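Endo-arabinase (Bacteroides thetaiotaomicron, PDB 5C0P) probably hydrolyses glycosidic bonds in arabinan, as a magnesium-binding member of glycosyl hydrolase family 43. Local coordinates at residues 26-31 with 80-85; 204-209 with 259-264; 93-98 with 137-142; 47-52 with 64-69. All blocks are in the same frame, centred on the assembly; numbering follows the deposited sequence.

How the contacts relate
Starting from the N terminus, residues 26-31 are the first to be met, and contact 1 closes a loop of 48 residues when 80-85 comes back against them, tying the first sheet of the propeller to the second. Contact 4 is nested inside that loop, within the hairpin 50-55/60-68 of the first sheet. Contact 3 follows in series and joins strand 91-100, the neighbour of 78-88, to strand 134-141 of the third sheet. Contact 2 comes last, between strands 205-211 and 260-266 of the fourth and fifth sheets. None of the four cross. Contacts 1 and 2 meet at the shared magnesium ion, where Asp28 also packs against His261, bringing the first and last sheets together.

Contact 1: residues 26-31 with 80-85; sequences LRDPFI and FWAPDV. With MG (magnesium ion), chain C.
Ala82 is where the second segment first meets the first: its CB lies 3.5 Å from Asp28 OD2, and a water joins the two residues by donating to that oxygen and accepting from Ala82 N. At Pro83 the link is again through water. Water 1 donates to both Asp28 O and Pro83 O, each at 2.8 Å, and is itself a ligand of the magnesium ion. Asp84 then binds the metal directly, OD1 to magnesium 2.1 Å, while OD2 takes a bond of 2.7 Å from water 5, another of the metal's ligands. Phe30 CG, anti to its backbone N (chi1 -175°), carries the ring over to Asp84. Asp84 CB makes a CH-pi contact with it, 3.9 Å from the Phe30 centroid and offset toward the rim. Val85 follows, its N over a ring face and its O 3.0 Å from Phe30 CE1. An alanine at Phe30 would probably open a gap beside Asp84, leaving its CB and the Val85 backbone without the ring they pack on. With His261 completing the metal shell, this is the central metal site, here magnesium, of a five-bladed beta-propeller as in family 43, where the innermost strands converge.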
# COMPACT_ATOMS: atom_id res chain seq x y z
N LEU A 26 1.18 13.67 5.89
CA LEU A 26 1.83 12.39 5.67
C LEU A 26 1.43 11.87 4.29
O LEU A 26 0.47 12.36 3.69
CB LEU A 26 1.46 11.39 6.77
CG LEU A 26 -0.03 11.28 7.16
CD1 LEU A 26 -0.77 10.30 6.25
CD2 LEU A 26 -0.20 10.88 8.63
N ARG A 27 2.20 10.91 3.80
CA ARG A 27 1.95 10.28 2.52
C ARG A 27 1.45 8.86 2.74
O ARG A 27 1.65 8.28 3.81
CB ARG A 27 3.25 10.21 1.71
CG ARG A 27 3.82 11.56 1.32
CD ARG A 27 5.12 11.40 0.53
NE ARG A 27 4.91 10.69 -0.73
CZ ARG A 27 4.49 11.27 -1.85
NH1 ARG A 27 4.26 12.58 -1.87
NH2 ARG A 27 4.32 10.55 -2.95
N ASP A 28 0.82 8.31 1.70
CA ASP A 28 0.52 6.88 1.64
C ASP A 28 -0.28 6.33 2.82
O ASP A 28 0.08 5.29 3.37
CB ASP A 28 1.84 6.10 1.50
CG ASP A 28 2.77 6.71 0.44
OD1 ASP A 28 2.29 7.13 -0.63
OD2 ASP A 28 3.99 6.79 0.68
N PRO A 29 -1.38 7.01 3.21
CA PRO A 29 -2.05 6.60 4.45
C PRO A 29 -2.86 5.31 4.34
O PRO A 29 -3.84 5.22 3.58
CB PRO A 29 -2.98 7.78 4.75
CG PRO A 29 -3.33 8.31 3.39
CD PRO A 29 -2.07 8.14 2.56
N PHE A 30 -2.43 4.32 5.10
CA PHE A 30 -3.12 3.05 5.19
C PHE A 30 -3.85 3.01 6.53
O PHE A 30 -3.24 3.21 7.58
CB PHE A 30 -2.09 1.91 5.12
CG PHE A 30 -2.70 0.54 5.09
CD1 PHE A 30 -3.20 -0.04 6.26
CD2 PHE A 30 -2.77 -0.19 3.91
CE1 PHE A 30 -3.75 -1.31 6.25
CE2 PHE A 30 -3.32 -1.47 3.89
CZ PHE A 30 -3.82 -2.03 5.06
N ILE A 31 -5.16 2.75 6.49
CA ILE A 31 -5.96 2.69 7.72
C ILE A 31 -6.19 1.25 8.14
O ILE A 31 -6.81 0.46 7.40
CB ILE A 31 -7.33 3.34 7.51
CG1 ILE A 31 -7.19 4.80 7.05
CG2 ILE A 31 -8.17 3.23 8.80
CD1 ILE A 31 -6.41 5.68 8.03
N PHE A 80 12.11 3.50 4.87
CA PHE A 80 10.93 3.36 5.74
C PHE A 80 9.66 3.84 5.03
O PHE A 80 8.80 4.48 5.63
CB PHE A 80 11.09 4.13 7.07
CG PHE A 80 12.03 3.48 8.05
CD1 PHE A 80 11.56 3.02 9.28
CD2 PHE A 80 13.38 3.34 7.76
CE1 PHE A 80 12.42 2.42 10.19
CE2 PHE A 80 14.26 2.73 8.66
CZ PHE A 80 13.76 2.27 9.88
N TRP A 81 9.55 3.53 3.74
CA TRP A 81 8.47 4.06 2.92
C TRP A 81 7.17 3.30 3.04
O TRP A 81 7.15 2.06 3.09
CB TRP A 81 8.85 4.06 1.44
CG TRP A 81 9.95 5.01 1.07
CD1 TRP A 81 10.51 5.99 1.85
CD2 TRP A 81 10.63 5.06 -0.19
NE1 TRP A 81 11.48 6.64 1.14
CE2 TRP A 81 11.58 6.09 -0.11
CE3 TRP A 81 10.52 4.32 -1.37
CZ2 TRP A 81 12.42 6.41 -1.18
CZ3 TRP A 81 11.36 4.63 -2.43
CH2 TRP A 81 12.30 5.67 -2.32
N ALA A 82 6.08 4.07 3.09
CA ALA A 82 4.72 3.57 2.87
C ALA A 82 4.34 2.32 3.65
O ALA A 82 4.07 1.27 3.07
CB ALA A 82 4.50 3.36 1.36
N PRO A 83 4.27 2.43 4.97
CA PRO A 83 3.83 1.27 5.76
C PRO A 83 2.36 0.91 5.52
O PRO A 83 1.50 1.80 5.35
CB PRO A 83 4.05 1.74 7.20
CG PRO A 83 4.00 3.26 7.12
CD PRO A 83 4.61 3.60 5.81
N ASP A 84 2.08 -0.39 5.51
CA ASP A 84 0.73 -0.95 5.60
C ASP A 84 0.73 -1.83 6.84
O ASP A 84 1.77 -2.42 7.17
CB ASP A 84 0.44 -1.90 4.43
CG ASP A 84 0.25 -1.21 3.09
OD1 ASP A 84 0.43 0.02 2.95
OD2 ASP A 84 -0.09 -1.96 2.15
N VAL A 85 -0.41 -1.96 7.52
CA VAL A 85 -0.49 -2.90 8.63
C VAL A 85 -1.73 -3.76 8.52
O VAL A 85 -2.84 -3.24 8.34
CB VAL A 85 -0.46 -2.19 10.02
CG1 VAL A 85 -0.61 -3.20 11.15
CG2 VAL A 85 0.84 -1.42 10.19
MG MG C . 0.48 1.30 1.26
O HOH W 1 0.92 2.74 2.74
O HOH W 2 5.40 6.85 3.00
O HOH W 3 0.15 4.17 6.31
O HOH W 4 2.49 0.67 0.98
O HOH W 5 -0.02 -0.34 0.05
O HOH W 6 -1.60 1.70 1.20

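Contact 2: residues 204-209 with 259-264; sequences TDAPFI and GGHAMV. With MG (magnesium ion), chain C; TRS (2-amino-2-hydroxymethyl-propane-1,3-diol), chain J.
Ala206 CB sits over one face of the His261 ring, a CH-pi contact 3.5 Å from the ring centroid and displaced toward the rim. The two strands here are the innermost ones of neighbouring blades in the five-bladed beta-propeller, running 15° from parallel. Chi1 of -163° sets His261 CG beside the carbonyl carbon, 3.5 Å from Ala206 CB. The ring uses both nitrogens: NE2 binds the magnesium ion at 2.2 Å, and ND1 donates to O2 of a bound Tris molecule, 2.9 Å away and near the ring plane. Tris N in turn reaches Asp205 OD2 in a weak hydrogen bond, so the buffer molecule, probably from the crystallisation liquor, spans both strands. One shell out, Ser222 OG bonds His261 N, Asp84 shares the metal, and Ala206 N is bonded to Asp136, predicted to tune the active-site acid. Water 7 donates to both Ala206 O and Ala262 O, two acceptors that could not bond each other, and so bridges the blades. Beyond it the contact turns apolar. Val264 CG2 touches Phe208 CE2 at 3.9 Å, and CB of Met263, a selenomethionine, stands over the centre of the Phe208 ring, 3.8 Å from its centroid.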
# COMPACT_ATOMS: atom_id res chain seq x y z
N THR A 204 4.89 2.72 -11.34
CA THR A 204 3.90 1.89 -10.65
C THR A 204 4.07 2.07 -9.15
O THR A 204 5.17 1.84 -8.61
CB THR A 204 4.00 0.40 -10.98
OG1 THR A 204 5.35 -0.04 -10.84
CG2 THR A 204 3.52 0.10 -12.39
N ASP A 205 2.98 2.46 -8.49
CA ASP A 205 2.93 2.61 -7.03
C ASP A 205 1.71 1.88 -6.48
O ASP A 205 0.68 1.77 -7.15
CB ASP A 205 2.78 4.09 -6.62
CG ASP A 205 4.09 4.87 -6.60
OD1 ASP A 205 5.19 4.29 -6.70
OD2 ASP A 205 4.01 6.11 -6.45
N ALA A 206 1.83 1.38 -5.25
CA ALA A 206 0.67 1.14 -4.39
C ALA A 206 -0.40 0.12 -4.79
O ALA A 206 -1.57 0.35 -4.55
CB ALA A 206 -0.01 2.49 -4.10
N PRO A 207 -0.01 -1.04 -5.35
CA PRO A 207 -1.07 -1.99 -5.69
C PRO A 207 -1.88 -2.46 -4.47
O PRO A 207 -1.32 -2.77 -3.41
CB PRO A 207 -0.29 -3.18 -6.28
CG PRO A 207 1.08 -3.06 -5.67
CD PRO A 207 1.33 -1.59 -5.57
N PHE A 208 -3.19 -2.52 -4.63
CA PHE A 208 -4.08 -2.97 -3.58
C PHE A 208 -5.31 -3.59 -4.22
O PHE A 208 -5.96 -2.97 -5.05
CB PHE A 208 -4.50 -1.80 -2.69
CG PHE A 208 -5.25 -2.23 -1.46
CD1 PHE A 208 -4.57 -2.63 -0.32
CD2 PHE A 208 -6.63 -2.26 -1.46
CE1 PHE A 208 -5.27 -3.05 0.81
CE2 PHE A 208 -7.34 -2.68 -0.34
CZ PHE A 208 -6.66 -3.07 0.80
N ILE A 209 -5.65 -4.82 -3.82
CA ILE A 209 -6.81 -5.50 -4.39
C ILE A 209 -7.99 -5.50 -3.42
O ILE A 209 -7.82 -5.75 -2.22
CB ILE A 209 -6.47 -6.96 -4.80
CG1 ILE A 209 -5.51 -6.97 -5.99
CG2 ILE A 209 -7.74 -7.74 -5.14
CD1 ILE A 209 -4.95 -8.37 -6.35
N GLY A 259 -3.70 13.31 -6.04
CA GLY A 259 -3.57 12.40 -4.92
C GLY A 259 -3.35 10.96 -5.33
O GLY A 259 -3.67 10.56 -6.45
N GLY A 260 -2.82 10.15 -4.42
CA GLY A 260 -2.64 8.74 -4.74
C GLY A 260 -2.17 7.90 -3.57
O GLY A 260 -2.20 8.33 -2.41
N HIS A 261 -1.71 6.69 -3.90
CA HIS A 261 -1.41 5.64 -2.94
C HIS A 261 -2.61 5.35 -2.05
O HIS A 261 -2.63 5.67 -0.85
CB HIS A 261 -0.14 5.91 -2.12
CG HIS A 261 0.40 4.69 -1.44
ND1 HIS A 261 1.62 4.14 -1.77
CD2 HIS A 261 -0.14 3.88 -0.50
CE1 HIS A 261 1.82 3.06 -1.03
NE2 HIS A 261 0.77 2.87 -0.26
N ALA A 262 -3.61 4.74 -2.66
CA ALA A 262 -4.91 4.51 -2.03
C ALA A 262 -5.09 3.08 -1.58
O ALA A 262 -4.52 2.14 -2.16
CB ALA A 262 -6.03 4.88 -3.00
N MSE A 263 -5.90 2.91 -0.54
CA MSE A 263 -6.43 1.61 -0.18
C MSE A 263 -7.90 1.81 0.21
O MSE A 263 -8.35 2.94 0.43
CB MSE A 263 -5.61 0.94 0.94
CG MSE A 263 -5.37 1.83 2.16
SE MSE A 263 -6.86 1.88 3.43
CE MSE A 263 -6.74 0.03 4.03
N VAL A 264 -8.66 0.72 0.25
CA VAL A 264 -10.04 0.79 0.67
C VAL A 264 -10.27 -0.12 1.87
O VAL A 264 -9.57 -1.12 2.07
CB VAL A 264 -11.03 0.44 -0.46
CG1 VAL A 264 -10.92 1.45 -1.61
CG2 VAL A 264 -10.78 -0.96 -0.98
MG MG C . 0.48 1.30 1.26
C TRS J . 5.97 5.69 -2.55
C1 TRS J . 6.95 4.62 -3.02
C2 TRS J . 4.65 5.02 -2.19
C3 TRS J . 6.56 6.51 -1.39
N TRS J . 5.74 6.63 -3.66
O1 TRS J . 7.30 3.74 -1.97
O2 TRS J . 3.94 4.64 -3.35
O3 TRS J . 5.77 7.66 -1.09
O HOH W 7 -3.78 1.88 -4.75
O HOH W 6 -1.60 1.70 1.20
O HOH W 1 0.92 2.74 2.74
O HOH W 5 -0.02 -0.34 0.05
O HOH W 4 2.49 0.67 0.98

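Contact 3: residues 93-98 with 137-142; sequences YLFTTF and GSLYID
Phe95 reaches over to strand 134-141 and meets three residues of it in turn. Chi1 of -77° sets its CG beside the backbone N, anti to the carbonyl carbon and 3.9 Å from Gly137 O. Phe95 CB is 3.4 Å from Gly137 O, CD2 is 3.5 Å from the same oxygen, CE2 comes to 4.1 Å from Ser138 O, and the far corner, CZ, reaches Leu139 CB at 3.9 Å. The two side chains cross obliquely, and the touch is made by Leu139 CB, while Ile109 and Leu149 add further apolar neighbours for the ring. Gly137 brings only backbone to the ring.

The strands run roughly antiparallel, 154° between their directions, yet at 6.8 Å their axes are too far apart to pair as in one sheet: they belong to adjacent blades of the propeller. Water 8 lies between them, 2.7 Å from Gly137 O and 3.0 Å from Phe95 O; with other acceptors nearby, it may not serve both carbonyls at once. Farther along, Thr97 OG1 and Gly137 N both bond to Thr107 OG1. The CB of Ser138 points away from strand 91-100, and its OG bonds Pro207 O of the next blade. An alanine at Phe95 would probably open a gap between the two blades, leaving Leu139 CB without the ring carbon CZ it rests against and Gly137 O without the ring carbon beside it.

The chemistry is that of an inter-blade seam: one aromatic ring supplies the apolar touch across it, the carbonyls of Phe95 and Gly137 face a shared water, and Phe95 is also paired with Asp84 inside its own sheet.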
# COMPACT_ATOMS: atom_id res chain seq x y z
N TYR A 93 0.81 -7.39 11.17
CA TYR A 93 1.97 -7.44 10.27
C TYR A 93 2.15 -6.12 9.55
O TYR A 93 1.26 -5.64 8.85
CB TYR A 93 1.84 -8.58 9.27
CG TYR A 93 1.85 -9.94 9.93
CD1 TYR A 93 0.69 -10.46 10.50
CD2 TYR A 93 3.01 -10.69 10.01
CE1 TYR A 93 0.69 -11.70 11.12
CE2 TYR A 93 3.02 -11.92 10.63
CZ TYR A 93 1.86 -12.43 11.18
OH TYR A 93 1.85 -13.65 11.80
N LEU A 94 3.33 -5.55 9.73
CA LEU A 94 3.73 -4.30 9.10
C LEU A 94 4.52 -4.61 7.83
O LEU A 94 5.51 -5.36 7.88
CB LEU A 94 4.61 -3.51 10.08
CG LEU A 94 5.38 -2.28 9.59
CD1 LEU A 94 4.38 -1.18 9.27
CD2 LEU A 94 6.37 -1.81 10.64
N PHE A 95 4.07 -4.08 6.70
CA PHE A 95 4.75 -4.21 5.42
C PHE A 95 5.32 -2.82 5.08
O PHE A 95 4.55 -1.88 4.84
CB PHE A 95 3.75 -4.59 4.32
CG PHE A 95 3.33 -6.05 4.32
CD1 PHE A 95 2.78 -6.65 5.45
CD2 PHE A 95 3.42 -6.80 3.15
CE1 PHE A 95 2.39 -7.99 5.42
CE2 PHE A 95 3.01 -8.12 3.11
CZ PHE A 95 2.50 -8.73 4.25
N THR A 96 6.64 -2.68 5.08
CA THR A 96 7.29 -1.39 4.84
C THR A 96 8.47 -1.57 3.91
O THR A 96 9.08 -2.65 3.87
CB THR A 96 7.75 -0.74 6.18
OG1 THR A 96 6.60 -0.54 7.02
CG2 THR A 96 8.41 0.62 5.96
N THR A 97 8.79 -0.54 3.14
CA THR A 97 9.86 -0.63 2.15
C THR A 97 11.14 0.02 2.66
O THR A 97 11.14 1.13 3.21
CB THR A 97 9.39 -0.02 0.82
OG1 THR A 97 8.30 -0.80 0.30
CG2 THR A 97 10.52 0.01 -0.19
N PHE A 98 12.26 -0.69 2.49
CA PHE A 98 13.55 -0.24 2.99
C PHE A 98 14.61 -0.47 1.93
O PHE A 98 14.38 -1.17 0.96
CB PHE A 98 13.97 -1.06 4.23
CG PHE A 98 12.96 -1.07 5.35
CD1 PHE A 98 12.96 -0.08 6.32
CD2 PHE A 98 12.04 -2.12 5.45
CE1 PHE A 98 12.03 -0.11 7.37
CE2 PHE A 98 11.12 -2.16 6.49
CZ PHE A 98 11.11 -1.16 7.46
N GLY A 137 5.09 -3.35 -1.25
CA GLY A 137 4.54 -4.68 -1.03
C GLY A 137 3.31 -4.64 -0.15
O GLY A 137 3.33 -4.09 0.97
N SER A 138 2.22 -5.22 -0.64
CA SER A 138 0.96 -5.25 0.09
C SER A 138 0.43 -6.67 0.21
O SER A 138 0.94 -7.60 -0.42
CB SER A 138 -0.07 -4.35 -0.59
OG SER A 138 -0.45 -4.87 -1.85
N LEU A 139 -0.60 -6.84 1.04
CA LEU A 139 -1.17 -8.15 1.32
C LEU A 139 -2.61 -8.20 0.83
O LEU A 139 -3.41 -7.30 1.12
CB LEU A 139 -1.12 -8.42 2.83
CG LEU A 139 -1.68 -9.76 3.33
CD1 LEU A 139 -0.82 -10.91 2.87
CD2 LEU A 139 -1.78 -9.74 4.85
N TYR A 140 -2.91 -9.22 0.04
CA TYR A 140 -4.28 -9.54 -0.35
C TYR A 140 -4.62 -10.94 0.16
O TYR A 140 -3.86 -11.88 -0.06
CB TYR A 140 -4.46 -9.46 -1.87
CG TYR A 140 -5.78 -10.04 -2.32
CD1 TYR A 140 -6.98 -9.41 -1.99
CD2 TYR A 140 -5.84 -11.22 -3.05
CE1 TYR A 140 -8.20 -9.95 -2.37
CE2 TYR A 140 -7.07 -11.76 -3.45
CZ TYR A 140 -8.24 -11.13 -3.10
OH TYR A 140 -9.45 -11.65 -3.47
N ILE A 141 -5.76 -11.07 0.84
CA ILE A 141 -6.24 -12.37 1.29
C ILE A 141 -7.34 -12.83 0.35
O ILE A 141 -8.38 -12.17 0.22
CB ILE A 141 -6.78 -12.32 2.74
CG1 ILE A 141 -5.70 -11.76 3.69
CG2 ILE A 141 -7.28 -13.70 3.18
CD1 ILE A 141 -4.42 -12.59 3.75
N ASP A 142 -7.12 -13.96 -0.31
CA ASP A 142 -8.05 -14.40 -1.33
C ASP A 142 -9.30 -15.07 -0.75
O ASP A 142 -9.44 -15.17 0.48
CB ASP A 142 -7.35 -15.24 -2.43
CG ASP A 142 -6.91 -16.62 -1.95
OD1 ASP A 142 -7.48 -17.15 -0.97
OD2 ASP A 142 -6.00 -17.19 -2.59
O HOH W 8 3.72 -1.61 1.94

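Contact 4: residues 47-52 with 64-69; sequences NLKIRV and EGYSFI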
# COMPACT_ATOMS: atom_id res chain seq x y z
N ASN A 47 10.12 9.65 9.27
CA ASN A 47 11.55 9.86 9.02
C ASN A 47 12.42 8.83 9.73
O ASN A 47 12.80 9.02 10.89
CB ASN A 47 12.01 11.29 9.33
CG ASN A 47 13.37 11.61 8.74
OD1 ASN A 47 14.06 10.73 8.23
ND2 ASN A 47 13.76 12.88 8.81
N LEU A 48 12.72 7.74 9.02
CA LEU A 48 13.56 6.64 9.53
C LEU A 48 12.97 6.00 10.79
O LEU A 48 13.70 5.49 11.66
CB LEU A 48 15.01 7.08 9.74
CG LEU A 48 15.68 7.51 8.43
CD1 LEU A 48 17.13 7.94 8.64
CD2 LEU A 48 15.61 6.37 7.42
N LYS A 49 11.65 6.05 10.88
CA LYS A 49 10.91 5.35 11.93
C LYS A 49 9.45 5.37 11.56
O LYS A 49 9.00 6.22 10.81
CB LYS A 49 11.11 6.02 13.29
CG LYS A 49 10.81 7.50 13.34
CD LYS A 49 11.58 8.15 14.49
CE LYS A 49 11.35 9.64 14.56
NZ LYS A 49 11.88 10.36 13.39
N ILE A 50 8.71 4.40 12.10
CA ILE A 50 7.28 4.35 11.86
C ILE A 50 6.55 4.84 13.11
O ILE A 50 6.76 4.32 14.20
CB ILE A 50 6.80 2.93 11.47
CG1 ILE A 50 7.61 2.39 10.29
CG2 ILE A 50 5.29 2.91 11.16
CD1 ILE A 50 7.60 3.28 9.04
N ARG A 51 5.72 5.87 12.92
CA ARG A 51 4.93 6.46 13.99
C ARG A 51 3.51 5.93 13.84
O ARG A 51 3.08 5.61 12.74
CB ARG A 51 4.94 7.99 13.85
CG ARG A 51 4.24 8.77 14.95
CD ARG A 51 5.22 9.15 16.03
NE ARG A 51 4.72 10.20 16.91
CZ ARG A 51 5.21 11.43 16.95
NH1 ARG A 51 4.71 12.33 17.79
NH2 ARG A 51 6.21 11.77 16.15
N VAL A 52 2.77 5.83 14.94
CA VAL A 52 1.39 5.37 14.86
C VAL A 52 0.44 6.31 15.59
O VAL A 52 0.66 6.69 16.73
CB VAL A 52 1.25 3.91 15.37
CG1 VAL A 52 1.82 3.75 16.77
CG2 VAL A 52 -0.20 3.46 15.29
N GLU A 64 0.27 7.63 19.46
CA GLU A 64 0.60 6.43 20.22
C GLU A 64 2.07 6.06 20.10
O GLU A 64 2.47 4.96 20.47
CB GLU A 64 -0.29 5.26 19.80
CG GLU A 64 -1.73 5.36 20.29
CD GLU A 64 -1.86 5.17 21.79
OE1 GLU A 64 -0.89 4.73 22.44
OE2 GLU A 64 -2.95 5.46 22.32
N GLY A 65 2.89 6.99 19.62
CA GLY A 65 4.33 6.78 19.64
C GLY A 65 4.85 6.03 18.44
O GLY A 65 4.25 6.06 17.36
N TYR A 66 5.97 5.33 18.62
CA TYR A 66 6.61 4.66 17.50
C TYR A 66 6.31 3.17 17.50
O TYR A 66 6.51 2.50 18.52
CB TYR A 66 8.12 4.89 17.53
CG TYR A 66 8.48 6.36 17.54
CD1 TYR A 66 8.26 7.15 16.42
CD2 TYR A 66 9.04 6.94 18.66
CE1 TYR A 66 8.60 8.49 16.43
CE2 TYR A 66 9.37 8.28 18.68
CZ TYR A 66 9.15 9.05 17.56
OH TYR A 66 9.49 10.38 17.57
N SER A 67 5.84 2.68 16.36
CA SER A 67 5.53 1.27 16.21
C SER A 67 6.73 0.49 15.66
O SER A 67 6.81 -0.72 15.83
CB SER A 67 4.31 1.06 15.33
OG SER A 67 4.51 1.62 14.03
N PHE A 68 7.66 1.18 14.99
CA PHE A 68 8.90 0.53 14.57
C PHE A 68 10.09 1.48 14.51
O PHE A 68 10.08 2.46 13.77
CB PHE A 68 8.77 -0.17 13.21
CG PHE A 68 10.03 -0.88 12.78
CD1 PHE A 68 10.57 -1.87 13.59
CD2 PHE A 68 10.69 -0.55 11.61
CE1 PHE A 68 11.74 -2.53 13.25
CE2 PHE A 68 11.88 -1.21 11.26
CZ PHE A 68 12.39 -2.20 12.08
N ILE A 69 11.11 1.15 15.30
CA ILE A 69 12.43 1.77 15.20
C ILE A 69 13.40 0.64 14.93
O ILE A 69 13.47 -0.29 15.73
CB ILE A 69 12.87 2.41 16.53
CG1 ILE A 69 11.79 3.34 17.08
CG2 ILE A 69 14.22 3.11 16.36
CD1 ILE A 69 11.75 4.67 16.40
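Ile50 and Phe68 form an antiparallel hydrogen-bonded pair in the hairpin of strands 50-55 and 60-68, which belongs to the propeller's first sheet and carries a classic beta bulge. Ser67 and Phe68 both face Ile50, and the register slips by one residue before Arg51 pairs with Tyr66. Ile50 N gives Phe68 O a nearly straight bond of 2.9 Å. Ile50 O takes two donors in return, Ser67 N at 2.9 Å and, weakly, Phe68 N at 3.4 Å. Past the bulge, Val52 N bonds to Gly65 O and Glu64 N to Val52 O. At the phi of Gly65 (86°) a CB would collide with Glu64 O, which glycine avoids.

The buried side is closely packed. Ile50 CG1 lies against Phe68 CB, Ile50 CG2 is 3.2 Å from Ser67 OG, and Val52 CG1 meets Ser67 CB at 3.9 Å. Ser67 OG has its polar partner in His43 ND1, on the adjoining strand, and the Phe68 ring meets Phe74 edge-to-face.

The face of Arg51 and Tyr66, with the Lys49 chain alongside, lies toward solvent. Across the strands the touching is by alkyl chains, the charged ends finding partners elsewhere: Arg51 NH1 in a salt bridge with Asp63, Lys49 NZ on the carbonyl oxygens of Asn46 and Asn47. Even here one spot is tight, Lys49 CB against Ile69 CD1 at 3.5 Å. The Arg51 guanidinium is turned 65° from the Tyr66 ring plane, and a bend at chi2 (93°) sets CD against that ring. One ring corner receives both neighbours: Tyr66 CE1 is 3.5 Å from Lys49 CE and 3.5 Å from Arg51 CD.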